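Local atomic coordinates of xenavidin (Xenopus tropicalis, PDB entry 2UZ2), a protein that binds biotin as a frog member of the avidin family, each subunit of the tetramer forming a beta-barrel around the vitamin. Residues Q9-K15 / N117-L122. Residues are numbered along the deposited sequence; the frame is centred on the assembly and turned at random. Where two conformers were deposited one is given.
Sequences QGQWRNK and NTFTRL
The guanidinium of R121 reaches back to the start of strand 10-14 and holds two backbone carbonyls. NH1 and NH2 both donate to Q9 O, with NH2 at 3.1 Å and nearly in line with the C=O bond. NH1 also bonds Q11 O, approaching from above that carbonyl's plane. A bend at chi2 (-60°) turns the R121 chain over the W12 indole, where the guanidinium lies flat, planes 13° apart. This is a cation-pi contact, with R121 CZ 3.6 Å from the centroid of the six-membered ring of W12. NE of R121 forms a salt bridge with E90. A leucine in place of R121 would probably leave the Q9 carbonyl without these two donors and E90 without its positive mate. Further along, R13 and T120 form an antiparallel hydrogen-bonded pair, R13 N to T120 O and T120 N to R13 O, both 2.9 Å. CD1 of L122 packs on R13 CB at 3.7 Å. N14 CB sits over one face of the F119 ring, and N14 ND2 donates to biotin. Pairing of the first and last strands closes the eight-stranded antiparallel avidin barrel, with N14 in its biotin pocket.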
# COMPACT_ATOMS: atom_id res chain seq x y z
N GLN B 9 -15.35 11.31 -17.75
CA GLN B 9 -15.82 12.70 -17.61
C GLN B 9 -16.98 12.84 -16.63
O GLN B 9 -17.85 11.95 -16.53
CB GLN B 9 -16.32 13.28 -18.95
CG GLN B 9 -15.26 13.41 -19.97
CD GLN B 9 -15.23 12.21 -20.93
OE1 GLN B 9 -15.54 11.08 -20.55
NE2 GLN B 9 -14.84 12.46 -22.16
N GLY B 10 -17.01 13.99 -15.95
CA GLY B 10 -18.16 14.34 -15.12
C GLY B 10 -17.87 14.22 -13.65
O GLY B 10 -16.72 14.23 -13.26
N GLN B 11 -18.93 14.11 -12.87
CA GLN B 11 -18.81 14.18 -11.42
C GLN B 11 -18.98 12.82 -10.80
O GLN B 11 -19.83 12.02 -11.22
CB GLN B 11 -19.84 15.14 -10.87
CG GLN B 11 -19.68 16.51 -11.45
CD GLN B 11 -20.21 17.61 -10.56
OE1 GLN B 11 -20.59 18.66 -11.07
NE2 GLN B 11 -20.23 17.39 -9.24
N TRP B 12 -18.16 12.55 -9.79
CA TRP B 12 -18.18 11.31 -9.05
C TRP B 12 -18.06 11.66 -7.57
O TRP B 12 -17.52 12.71 -7.22
CB TRP B 12 -16.96 10.46 -9.40
CG TRP B 12 -16.81 10.15 -10.88
CD1 TRP B 12 -16.22 10.94 -11.85
CD2 TRP B 12 -17.25 8.95 -11.55
NE1 TRP B 12 -16.27 10.29 -13.08
CE2 TRP B 12 -16.89 9.08 -12.91
CE3 TRP B 12 -17.90 7.78 -11.11
CZ2 TRP B 12 -17.17 8.07 -13.86
CZ3 TRP B 12 -18.20 6.79 -12.07
CH2 TRP B 12 -17.82 6.94 -13.40
N ARG B 13 -18.54 10.76 -6.72
CA ARG B 13 -18.36 10.95 -5.28
C ARG B 13 -17.89 9.66 -4.66
O ARG B 13 -18.22 8.58 -5.13
CB ARG B 13 -19.69 11.34 -4.62
CG ARG B 13 -20.83 10.36 -4.82
CD ARG B 13 -22.02 10.63 -3.87
NE ARG B 13 -21.77 10.15 -2.51
CZ ARG B 13 -21.85 10.91 -1.42
NH1 ARG B 13 -22.19 12.19 -1.51
NH2 ARG B 13 -21.59 10.38 -0.23
N ASN B 14 -17.13 9.77 -3.58
CA ASN B 14 -16.85 8.54 -2.82
C ASN B 14 -17.66 8.47 -1.54
O ASN B 14 -18.46 9.35 -1.25
CB ASN B 14 -15.36 8.35 -2.59
CG ASN B 14 -14.75 9.41 -1.68
OD1 ASN B 14 -15.45 10.05 -0.90
ND2 ASN B 14 -13.41 9.59 -1.79
N LYS B 15 -17.44 7.42 -0.74
CA LYS B 15 -18.27 7.20 0.43
C LYS B 15 -18.05 8.28 1.51
O LYS B 15 -18.93 8.50 2.35
CB LYS B 15 -18.09 5.76 0.96
CG LYS B 15 -18.24 4.70 -0.19
CD LYS B 15 -18.04 3.23 0.25
CE LYS B 15 -19.37 2.53 0.47
NZ LYS B 15 -19.20 1.08 0.84
N ASN B 117 -10.80 3.69 -2.20
CA ASN B 117 -12.16 4.19 -2.23
C ASN B 117 -12.85 3.78 -3.50
O ASN B 117 -12.18 3.59 -4.53
CB ASN B 117 -12.19 5.71 -2.16
CG ASN B 117 -12.10 6.23 -0.74
OD1 ASN B 117 -11.04 6.67 -0.35
ND2 ASN B 117 -13.20 6.14 0.05
N THR B 118 -14.16 3.65 -3.41
CA THR B 118 -14.96 3.43 -4.63
C THR B 118 -15.75 4.72 -4.90
O THR B 118 -16.32 5.34 -3.98
CB THR B 118 -15.87 2.17 -4.53
OG1 THR B 118 -15.06 0.97 -4.55
CG2 THR B 118 -16.84 2.10 -5.69
N PHE B 119 -15.77 5.11 -6.17
CA PHE B 119 -16.51 6.31 -6.60
C PHE B 119 -17.73 5.90 -7.41
O PHE B 119 -17.65 4.97 -8.19
CB PHE B 119 -15.63 7.24 -7.45
CG PHE B 119 -14.51 7.88 -6.68
CD1 PHE B 119 -14.62 9.18 -6.19
CD2 PHE B 119 -13.31 7.19 -6.46
CE1 PHE B 119 -13.57 9.77 -5.49
CE2 PHE B 119 -12.24 7.79 -5.78
CZ PHE B 119 -12.38 9.10 -5.31
N THR B 120 -18.85 6.60 -7.22
CA THR B 120 -20.05 6.37 -8.01
C THR B 120 -20.54 7.71 -8.57
O THR B 120 -20.03 8.77 -8.22
CB THR B 120 -21.17 5.78 -7.18
OG1 THR B 120 -21.47 6.69 -6.11
CG2 THR B 120 -20.74 4.43 -6.57
N ARG B 121 -21.55 7.67 -9.43
CA ARG B 121 -22.18 8.91 -9.88
C ARG B 121 -23.04 9.51 -8.78
O ARG B 121 -23.43 8.82 -7.81
CB ARG B 121 -23.02 8.65 -11.13
CG ARG B 121 -22.19 8.15 -12.26
CD ARG B 121 -21.15 9.14 -12.62
NE ARG B 121 -20.65 8.87 -13.95
CZ ARG B 121 -19.84 9.69 -14.61
NH1 ARG B 121 -19.45 10.83 -14.04
NH2 ARG B 121 -19.43 9.38 -15.84
N LEU B 122 -23.30 10.80 -8.90
CA LEU B 122 -24.12 11.52 -7.92
C LEU B 122 -25.58 11.07 -8.06
O LEU B 122 -26.13 11.00 -9.17
CB LEU B 122 -23.92 13.04 -8.07
CG LEU B 122 -22.65 13.67 -7.45
CD1 LEU B 122 -21.37 12.83 -7.59
CD2 LEU B 122 -22.35 15.09 -7.96
O HOH W 1 -22.56 12.32 -11.29
O HOH W 2 -10.53 8.42 -2.30